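Local coordinates for protein nicotinamide-nucleotide adenylyltransferase NadR family / Ribosylnicotinamide kinase (Lactococcus lactis subsp. cremoris, PDB 6GYE) that binds nicotinamide riboside and probably phosphorylates it, and may also join the resulting mononucleotide to an adenylyl group on the way to NAD+, at residues A[193-197]-A[257-261]; A[294-298]-A[365-369]; A[341-346]-A[357-362]. One frame throughout, in Å; residues are numbered along the deposited sequence. Where two conformers were deposited one is given.

Overall arrangement
All three contacts lie in the P-loop NTPase-like part of the chain, probably the kinase domain, and reach one parallel sheet, in the order 255-259, 181-187, 296-300, 340-342. Contact 1 packs helix 193-203, which starts at the probable P-loop, where a sulfate is bound, on one outermost strand; contact 2 sets helix 358-370 on strand 296-300, and contact 3 sets its start against the end of outer strand 340-342 and the loop after it. Their centres stand about 12 Å (2 and 3), 13 Å (1 and 2) and 14 Å (1 and 3) apart. Leu-196 meets Leu-343 of contact 3, while Phe-257 meets Val-366 of contact 2. Nicotinamide riboside touches Leu-258 in contact 1 and lies about 8 Å from the side chain of Asp-295.

Contact 1 of 3, residues A[193-197]-A[257-261]; sequences KTTLV and FLDTD. With NNR (Nicotinamide riboside), chain I; SO4 (sulfate ion), chain F.
Lys-193 and Asp-259 join the start of helix 193-203 to the end of strand 255-259 in a buried contact, polar at the helix start and apolar one turn on. The sequence and the sulfate held by successive backbone amides fit a Walker A motif of the P-loop NTPase fold, and Asp-259, closing a hydrophobic strand, stands where a Walker B aspartate would be expected. The sulfate, probably from the crystallisation liquor, sits where a nucleotide phosphate would be expected. Helix 193-197 and strand 257-259 run almost antiparallel, their axes 8.9 Å apart.

A lysine suits the first turn because its long chain can double back. Bends at its outer torsions (chi3 42°, chi4 -61°) fold the amine in front of the helix, where Lys-193 NZ makes a salt bridge with Asp-259 OD1 at 3.2 Å, on the syn side of the carboxylate, 20° out of its plane. The same amine bonds weakly to sulfate O3. The other carboxylate oxygen, Asp-259 OD2, lies 3.1 Å from Thr-194 OG1. That hydroxyl is also 2.9 Å from sulfate O3, and which acceptor its one proton favours is not settled; Arg-214 bonds weakly to the same hydroxyl. Lys-193 N gives a hydrogen bond to sulfate O4 and Thr-194 N one to O3, joined by the amides of Ser-190, Thr-191 and Gly-192.

Beneath this polar layer Val-197 lies between helix and strand, with CG1 4.3 Å from Phe-257 CB and CG2 against the Asp-259 side chain. Alternation along the strand turns Leu-258 to the nicotinamide riboside, where its CD1 comes 3.3 Å from the amide nitrogen N7.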
loop_
_atom_site.group_PDB
_atom_site.type_symbol
_atom_site.label_atom_id
_atom_site.label_comp_id
_atom_site.label_asym_id
_atom_site.label_seq_id
_atom_site.Cartn_x
_atom_site.Cartn_y
_atom_site.Cartn_z
ATOM N N LYS A 193 1.869 1.172 -26.385
ATOM C CA LYS A 193 1.817 1.102 -24.924
ATOM C C LYS A 193 2.161 -0.288 -24.436
ATOM O O LYS A 193 2.980 -0.457 -23.530
ATOM C CB LYS A 193 0.430 1.482 -24.386
ATOM C CG LYS A 193 0.036 2.918 -24.533
ATOM C CD LYS A 193 -1.449 3.151 -24.901
ATOM C CE LYS A 193 -2.500 2.311 -24.193
ATOM N NZ LYS A 193 -2.487 0.813 -24.344
ATOM N N THR A 194 1.535 -1.301 -25.026
ATOM C CA THR A 194 1.660 -2.642 -24.472
ATOM C C THR A 194 3.086 -3.146 -24.612
ATOM O O THR A 194 3.656 -3.684 -23.656
ATOM C CB THR A 194 0.648 -3.591 -25.144
ATOM O OG1 THR A 194 -0.681 -3.138 -24.854
ATOM C CG2 THR A 194 0.782 -5.017 -24.618
ATOM N N THR A 195 3.701 -2.934 -25.779
ATOM C CA THR A 195 5.100 -3.302 -25.933
ATOM C C THR A 195 5.975 -2.538 -24.936
ATOM O O THR A 195 6.881 -3.119 -24.330
ATOM C CB THR A 195 5.539 -3.054 -27.377
ATOM O OG1 THR A 195 4.823 -3.945 -28.224
ATOM C CG2 THR A 195 7.004 -3.348 -27.569
ATOM N N LEU A 196 5.686 -1.246 -24.710
ATOM C CA LEU A 196 6.502 -0.463 -23.783
ATOM C C LEU A 196 6.375 -0.975 -22.349
ATOM O O LEU A 196 7.385 -1.187 -21.663
ATOM C CB LEU A 196 6.114 1.016 -23.855
ATOM C CG LEU A 196 6.954 1.930 -22.953
ATOM C CD1 LEU A 196 8.404 1.893 -23.378
ATOM C CD2 LEU A 196 6.434 3.356 -22.940
ATOM N N VAL A 197 5.134 -1.167 -21.887
ATOM C CA VAL A 197 4.849 -1.646 -20.531
ATOM C C VAL A 197 5.602 -2.940 -20.241
ATOM O O VAL A 197 6.271 -3.078 -19.210
ATOM C CB VAL A 197 3.331 -1.852 -20.352
ATOM C CG1 VAL A 197 3.036 -2.638 -19.072
ATOM C CG2 VAL A 197 2.594 -0.522 -20.349
ATOM N N PHE A 257 3.996 -1.826 -12.960
ATOM C CA PHE A 257 3.695 -1.065 -14.165
ATOM C C PHE A 257 2.249 -1.310 -14.567
ATOM O O PHE A 257 1.797 -2.458 -14.600
ATOM C CB PHE A 257 4.643 -1.432 -15.305
ATOM C CG PHE A 257 6.054 -0.981 -15.075
ATOM C CD1 PHE A 257 6.936 -1.748 -14.308
ATOM C CD2 PHE A 257 6.499 0.216 -15.609
ATOM C CE1 PHE A 257 8.247 -1.327 -14.074
ATOM C CE2 PHE A 257 7.818 0.650 -15.394
ATOM C CZ PHE A 257 8.693 -0.129 -14.619
ATOM N N LEU A 258 1.521 -0.232 -14.830
ATOM C CA LEU A 258 0.100 -0.308 -15.139
ATOM C C LEU A 258 -0.149 0.159 -16.567
ATOM O O LEU A 258 0.272 1.257 -16.946
ATOM C CB LEU A 258 -0.712 0.538 -14.154
ATOM C CG LEU A 258 -0.560 0.169 -12.678
ATOM C CD1 LEU A 258 -1.510 1.037 -11.849
ATOM C CD2 LEU A 258 -0.821 -1.346 -12.436
ATOM N N ASP A 259 -0.876 -0.654 -17.338
ATOM C CA ASP A 259 -1.242 -0.324 -18.718
ATOM C C ASP A 259 -2.600 0.377 -18.690
ATOM O O ASP A 259 -3.663 -0.264 -18.746
ATOM C CB ASP A 259 -1.271 -1.580 -19.585
ATOM C CG ASP A 259 -1.251 -1.258 -21.082
ATOM O OD1 ASP A 259 -1.433 -0.071 -21.428
ATOM O OD2 ASP A 259 -1.025 -2.177 -21.906
ATOM N N THR A 260 -2.555 1.712 -18.596
ATOM C CA THR A 260 -3.711 2.618 -18.537
ATOM C C THR A 260 -4.487 2.502 -17.226
ATOM O O THR A 260 -4.223 1.625 -16.397
ATOM C CB THR A 260 -4.680 2.430 -19.732
ATOM O OG1 THR A 260 -5.503 1.279 -19.546
ATOM C CG2 THR A 260 -3.943 2.301 -21.041
ATOM N N ASP A 261 -5.441 3.403 -17.030
ATOM C CA ASP A 261 -6.136 3.556 -15.756
ATOM C C ASP A 261 -7.489 4.225 -16.026
ATOM O O ASP A 261 -7.902 4.353 -17.184
ATOM C CB ASP A 261 -5.287 4.397 -14.802
ATOM C CG ASP A 261 -5.346 5.863 -15.154
ATOM O OD1 ASP A 261 -5.406 6.192 -16.365
ATOM O OD2 ASP A 261 -5.391 6.681 -14.223
HETATM O O2R NNR I . -5.573 -2.367 -4.676
HETATM C C2R NNR I . -5.031 -1.103 -4.271
HETATM C C3R NNR I . -5.390 -0.741 -2.835
HETATM O O3R NNR I . -6.203 -1.736 -2.198
HETATM C C4R NNR I . -6.151 0.574 -2.908
HETATM C C5R NNR I . -5.445 1.665 -2.115
HETATM O O5R NNR I . -6.169 2.894 -2.248
HETATM O O4R NNR I . -6.239 0.956 -4.283
HETATM C C1R NNR I . -5.603 0.005 -5.141
HETATM N N1 NNR I . -4.523 0.654 -5.887
HETATM C C2 NNR I . -4.722 1.009 -7.163
HETATM C C6 NNR I . -3.349 0.884 -5.284
HETATM C C5 NNR I . -2.306 1.498 -5.968
HETATM C C4 NNR I . -2.488 1.876 -7.291
HETATM C C3 NNR I . -3.713 1.627 -7.893
HETATM C C7 NNR I . -3.947 2.021 -9.321
HETATM O O7 NNR I . -4.802 1.441 -9.969
HETATM N N7 NNR I . -3.210 2.999 -9.846
HETATM S S SO4 F . -1.039 -0.159 -27.958
HETATM O O1 SO4 F . -0.176 -0.732 -28.997
HETATM O O2 SO4 F . -2.446 -0.268 -28.320
HETATM O O3 SO4 F . -0.903 -0.871 -26.694
HETATM O O4 SO4 F . -0.667 1.242 -27.831
#

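Contact 2 of 3, residues A[294-298]-A[365-369]; sequences MDLIL and AVHEY
Leu-296 and Tyr-369 form the centre of an apolar contact between strand 296-298 and helix 365-369, elements that run nearly antiparallel with their axes 9.7 Å apart. The aromatic part is a CH-pi interaction. Methyl CD1 of Leu-296 sits over the middle of the Tyr-369 ring, 3.6 Å from the centroid and only 7° off the normal. With CG anti to the backbone N (chi1 169°), the leucine reaches out from the strand and sends its two methyls to different parts of the helix. Tyrosine suits this place, offering leucine a flat apolar face while its OH bonds weakly to the backbone carbonyl Asp-338 O.

Aliphatic contacts make up the rest. The second methyl, Leu-296 CD2, lies 4.2 Å from both Ala-365 CB and Val-366 CG2, about one helical turn before the tyrosine. Alanine is apt here because its small side chain lets the helix backbone come close, and Leu-298 CD2 reaches the same CB at 4.1 Å.

No hydrogen bond crosses between the segments. The carbonyl oxygen Asp-295 O merely comes 3.5 Å from Tyr-369 CD2, while the Asp-295 carboxylate accepts a hydrogen bond from the Val-182 amide.

Helix 358-370 thus runs along one face of the parallel sheet, over strand 296-300, whose Leu-296 also touches Val-183 and Val-341 on the strands flanking it.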
loop_
_atom_site.group_PDB
_atom_site.type_symbol
_atom_site.label_atom_id
_atom_site.label_comp_id
_atom_site.label_asym_id
_atom_site.label_seq_id
_atom_site.Cartn_x
_atom_site.Cartn_y
_atom_site.Cartn_z
ATOM N N MET A 294 -0.256 6.991 -8.025
ATOM C CA MET A 294 0.723 6.938 -9.103
ATOM C C MET A 294 1.955 7.746 -8.734
ATOM O O MET A 294 1.844 8.874 -8.243
ATOM C CB MET A 294 0.119 7.447 -10.412
ATOM C CG MET A 294 -0.946 6.495 -10.942
ATOM S SD MET A 294 -1.820 7.122 -12.369
ATOM C CE MET A 294 -2.789 8.434 -11.641
ATOM N N ASP A 295 3.127 7.164 -8.967
ATOM C CA ASP A 295 4.374 7.874 -8.726
ATOM C C ASP A 295 4.941 8.466 -9.998
ATOM O O ASP A 295 5.578 9.519 -9.953
ATOM C CB ASP A 295 5.420 6.939 -8.093
ATOM C CG ASP A 295 4.973 6.392 -6.753
ATOM O OD1 ASP A 295 5.025 7.132 -5.747
ATOM O OD2 ASP A 295 4.537 5.221 -6.701
ATOM N N LEU A 296 4.677 7.830 -11.131
ATOM C CA LEU A 296 5.211 8.263 -12.411
ATOM C C LEU A 296 4.179 7.926 -13.469
ATOM O O LEU A 296 3.674 6.802 -13.486
ATOM C CB LEU A 296 6.536 7.562 -12.727
ATOM C CG LEU A 296 7.007 7.773 -14.166
ATOM C CD1 LEU A 296 7.315 9.261 -14.389
ATOM C CD2 LEU A 296 8.212 6.892 -14.506
ATOM N N ILE A 297 3.870 8.893 -14.332
ATOM C CA ILE A 297 2.914 8.734 -15.418
ATOM C C ILE A 297 3.652 8.962 -16.734
ATOM O O ILE A 297 4.096 10.082 -17.024
ATOM C CB ILE A 297 1.731 9.700 -15.267
ATOM C CG1 ILE A 297 0.954 9.380 -13.984
ATOM C CG2 ILE A 297 0.804 9.630 -16.487
ATOM C CD1 ILE A 297 0.021 10.517 -13.528
ATOM N N LEU A 298 3.773 7.913 -17.535
ATOM C CA LEU A 298 4.429 7.977 -18.836
ATOM C C LEU A 298 3.377 8.158 -19.926
ATOM O O LEU A 298 2.511 7.297 -20.101
ATOM C CB LEU A 298 5.233 6.701 -19.097
ATOM C CG LEU A 298 6.424 6.513 -18.159
ATOM C CD1 LEU A 298 7.034 5.152 -18.314
ATOM C CD2 LEU A 298 7.471 7.577 -18.408
ATOM N N ALA A 365 13.428 7.543 -17.031
ATOM C CA ALA A 365 12.447 8.171 -16.157
ATOM C C ALA A 365 12.098 7.241 -15.007
ATOM O O ALA A 365 11.963 7.687 -13.863
ATOM C CB ALA A 365 11.198 8.579 -16.942
ATOM N N VAL A 366 12.009 5.934 -15.280
ATOM C CA VAL A 366 11.808 4.960 -14.204
ATOM C C VAL A 366 12.931 5.064 -13.181
ATOM O O VAL A 366 12.691 5.111 -11.966
ATOM C CB VAL A 366 11.689 3.537 -14.777
ATOM C CG1 VAL A 366 11.706 2.490 -13.656
ATOM C CG2 VAL A 366 10.383 3.404 -15.579
ATOM N N HIS A 367 14.171 5.141 -13.662
ATOM C CA HIS A 367 15.315 5.288 -12.767
ATOM C C HIS A 367 15.190 6.531 -11.886
ATOM O O HIS A 367 15.323 6.445 -10.662
ATOM C CB HIS A 367 16.619 5.347 -13.563
ATOM C CG HIS A 367 17.796 5.690 -12.711
ATOM N ND1 HIS A 367 18.257 4.853 -11.716
ATOM C CD2 HIS A 367 18.557 6.807 -12.648
ATOM C CE1 HIS A 367 19.266 5.433 -11.091
ATOM N NE2 HIS A 367 19.470 6.616 -11.641
ATOM N N GLU A 368 14.910 7.692 -12.489
ATOM C CA GLU A 368 14.834 8.921 -11.703
ATOM C C GLU A 368 13.690 8.899 -10.689
ATOM O O GLU A 368 13.817 9.484 -9.614
ATOM C CB GLU A 368 14.695 10.142 -12.613
ATOM C CG GLU A 368 15.828 10.350 -13.608
ATOM C CD GLU A 368 17.168 10.689 -12.934
ATOM O OE1 GLU A 368 17.165 11.248 -11.810
ATOM O OE2 GLU A 368 18.229 10.407 -13.539
ATOM N N TYR A 369 12.574 8.238 -10.988
ATOM C CA TYR A 369 11.416 8.342 -10.102
ATOM C C TYR A 369 11.311 7.205 -9.095
ATOM O O TYR A 369 10.543 7.326 -8.138
ATOM C CB TYR A 369 10.113 8.397 -10.912
ATOM C CG TYR A 369 9.764 9.757 -11.472
ATOM C CD1 TYR A 369 10.428 10.276 -12.586
ATOM C CD2 TYR A 369 8.748 10.517 -10.901
ATOM C CE1 TYR A 369 10.098 11.529 -13.099
ATOM C CE2 TYR A 369 8.412 11.770 -11.403
ATOM C CZ TYR A 369 9.085 12.275 -12.498
ATOM O OH TYR A 369 8.730 13.524 -12.981
#

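Contact 3 of 3, residues A[341-346]-A[357-362]; sequences VILDDE and TRYHHA
His-361 and Asp-345 form a His-carboxylate hydrogen bond where the chain, leaving outer strand 340-342 of the P-loop NTPase-like sheet through an inverse gamma turn at Leu-343, meets the first turns of helix 358-370. From CB outward, the histidine touches something at nearly every atom. CB lies 3.3 Å from Asp-345 OD2 and also nears Leu-343 CD2. CG is anti to the backbone N (chi1 -168°), which carries the ring off the helix toward the strand, and one ring face receives Leu-343 CD2, 3.9 Å from the centroid, in an offset CH-pi contact. ND1 donates to the syn lone pair of Asp-345 OD2 at 2.7 Å, in the plane of the ring, though the aspartate is poorly ordered. CE1 approaches Ile-342 O, and NE2 ends 3.6 Å from Val-341 CG1. Histidine suits this boundary, having a polar edge for the carboxylate and a flat face for leucine; Tyr-355 stacks on the ring too.

Leu-343 also meets Ala-362, whose small CB leaves room for both methyls. At the N-terminus of the helix, where amides lack helical acceptors, Glu-346 supplies one despite its weak order: Arg-358 N donates to OE2 at 2.8 Å, with an N-H...O angle of 163°. A water links that same OE2 to Tyr-359 N.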
loop_
_atom_site.group_PDB
_atom_site.type_symbol
_atom_site.label_atom_id
_atom_site.label_comp_id
_atom_site.label_asym_id
_atom_site.label_seq_id
_atom_site.Cartn_x
_atom_site.Cartn_y
_atom_site.Cartn_z
ATOM N N VAL A 341 5.743 12.442 -17.506
ATOM C CA VAL A 341 6.840 12.516 -18.456
ATOM C C VAL A 341 6.282 12.128 -19.817
ATOM O O VAL A 341 5.675 11.060 -19.964
ATOM C CB VAL A 341 8.002 11.593 -18.056
ATOM C CG1 VAL A 341 9.048 11.547 -19.164
ATOM C CG2 VAL A 341 8.606 12.047 -16.715
ATOM N N ILE A 342 6.468 12.998 -20.803
ATOM C CA ILE A 342 5.971 12.783 -22.151
ATOM C C ILE A 342 7.087 12.171 -22.990
ATOM O O ILE A 342 8.197 12.719 -23.052
ATOM C CB ILE A 342 5.481 14.103 -22.759
ATOM C CG1 ILE A 342 4.356 14.657 -21.897
ATOM C CG2 ILE A 342 5.037 13.885 -24.192
ATOM C CD1 ILE A 342 3.682 15.845 -22.496
ATOM N N LEU A 343 6.804 11.033 -23.626
ATOM C CA LEU A 343 7.825 10.302 -24.384
ATOM C C LEU A 343 7.827 10.750 -25.848
ATOM O O LEU A 343 7.446 10.029 -26.768
ATOM C CB LEU A 343 7.596 8.806 -24.249
ATOM C CG LEU A 343 7.625 8.302 -22.803
ATOM C CD1 LEU A 343 7.161 6.865 -22.743
ATOM C CD2 LEU A 343 9.039 8.439 -22.232
ATOM N N ASP A 344 8.349 11.955 -26.056
ATOM C CA ASP A 344 8.388 12.572 -27.382
ATOM C C ASP A 344 9.791 12.465 -27.987
ATOM O O ASP A 344 10.552 13.428 -28.077
ATOM C CB ASP A 344 7.914 14.021 -27.291
ATOM C CG ASP A 344 8.695 14.830 -26.262
ATOM O OD1 ASP A 344 9.618 14.273 -25.612
ATOM O OD2 ASP A 344 8.365 16.021 -26.083
ATOM N N ASP A 345 10.135 11.243 -28.391
ATOM C CA ASP A 345 11.438 10.973 -28.989
ATOM C C ASP A 345 11.263 10.409 -30.394
ATOM O O ASP A 345 10.194 10.565 -30.996
ATOM C CB ASP A 345 12.227 10.014 -28.101
ATOM C CG ASP A 345 12.390 10.548 -26.701
ATOM O OD1 ASP A 345 13.315 11.363 -26.487
ATOM O OD2 ASP A 345 11.559 10.202 -25.834
ATOM N N GLU A 346 12.301 9.762 -30.924
ATOM C CA GLU A 346 12.213 9.099 -32.228
ATOM C C GLU A 346 11.683 9.994 -33.350
ATOM O O GLU A 346 12.420 10.340 -34.275
ATOM C CB GLU A 346 11.346 7.840 -32.099
ATOM C CG GLU A 346 11.761 6.950 -30.928
ATOM C CD GLU A 346 10.979 5.650 -30.851
ATOM O OE1 GLU A 346 10.120 5.406 -31.727
ATOM O OE2 GLU A 346 11.242 4.864 -29.918
ATOM N N THR A 357 15.839 6.336 -27.974
ATOM C CA THR A 357 14.548 5.765 -28.296
ATOM C C THR A 357 13.560 6.105 -27.186
ATOM O O THR A 357 13.939 6.530 -26.089
ATOM C CB THR A 357 14.605 4.225 -28.424
ATOM O OG1 THR A 357 14.781 3.644 -27.119
ATOM C CG2 THR A 357 15.746 3.755 -29.348
ATOM N N ARG A 358 12.280 5.890 -27.494
ATOM C CA ARG A 358 11.226 5.996 -26.497
ATOM C C ARG A 358 11.549 5.156 -25.268
ATOM O O ARG A 358 11.392 5.613 -24.126
ATOM C CB ARG A 358 9.901 5.551 -27.126
ATOM C CG ARG A 358 8.658 6.225 -26.577
ATOM C CD ARG A 358 7.656 6.601 -27.691
ATOM N NE ARG A 358 8.201 7.559 -28.657
ATOM C CZ ARG A 358 7.460 8.367 -29.413
ATOM N NH1 ARG A 358 6.136 8.351 -29.313
ATOM N NH2 ARG A 358 8.048 9.197 -30.267
ATOM N N TYR A 359 12.020 3.923 -25.487
ATOM C CA TYR A 359 12.327 3.027 -24.375
ATOM C C TYR A 359 13.466 3.573 -23.509
ATOM O O TYR A 359 13.395 3.522 -22.270
ATOM C CB TYR A 359 12.654 1.623 -24.899
ATOM C CG TYR A 359 13.146 0.727 -23.796
ATOM C CD1 TYR A 359 12.260 0.044 -22.973
ATOM C CD2 TYR A 359 14.506 0.610 -23.542
ATOM C CE1 TYR A 359 12.723 -0.748 -21.933
ATOM C CE2 TYR A 359 14.974 -0.145 -22.516
ATOM C CZ TYR A 359 14.093 -0.827 -21.712
ATOM O OH TYR A 359 14.615 -1.589 -20.700
ATOM N N HIS A 360 14.534 4.089 -24.137
ATOM C CA HIS A 360 15.607 4.709 -23.361
ATOM C C HIS A 360 15.071 5.824 -22.479
ATOM O O HIS A 360 15.405 5.903 -21.287
ATOM C CB HIS A 360 16.703 5.262 -24.275
ATOM C CG HIS A 360 17.570 4.210 -24.875
ATOM N ND1 HIS A 360 17.100 3.296 -25.798
ATOM C CD2 HIS A 360 18.881 3.923 -24.693
ATOM C CE1 HIS A 360 18.084 2.486 -26.153
ATOM N NE2 HIS A 360 19.175 2.848 -25.501
ATOM N N HIS A 361 14.220 6.685 -23.047
ATOM C CA HIS A 361 13.659 7.791 -22.273
ATOM C C HIS A 361 12.873 7.279 -21.072
ATOM O O HIS A 361 13.055 7.758 -19.949
ATOM C CB HIS A 361 12.765 8.651 -23.167
ATOM C CG HIS A 361 12.367 9.957 -22.548
ATOM N ND1 HIS A 361 11.711 10.950 -23.251
ATOM C CD2 HIS A 361 12.555 10.444 -21.297
ATOM C CE1 HIS A 361 11.504 11.983 -22.456
ATOM N NE2 HIS A 361 12.010 11.706 -21.266
ATOM N N ALA A 362 11.999 6.294 -21.295
ATOM C CA ALA A 362 11.117 5.811 -20.236
ATOM C C ALA A 362 11.891 5.093 -19.133
ATOM O O ALA A 362 11.599 5.281 -17.948
ATOM C CB ALA A 362 10.048 4.885 -20.828
HETATM O O HOH W 1 11.112 2.280 -27.962
#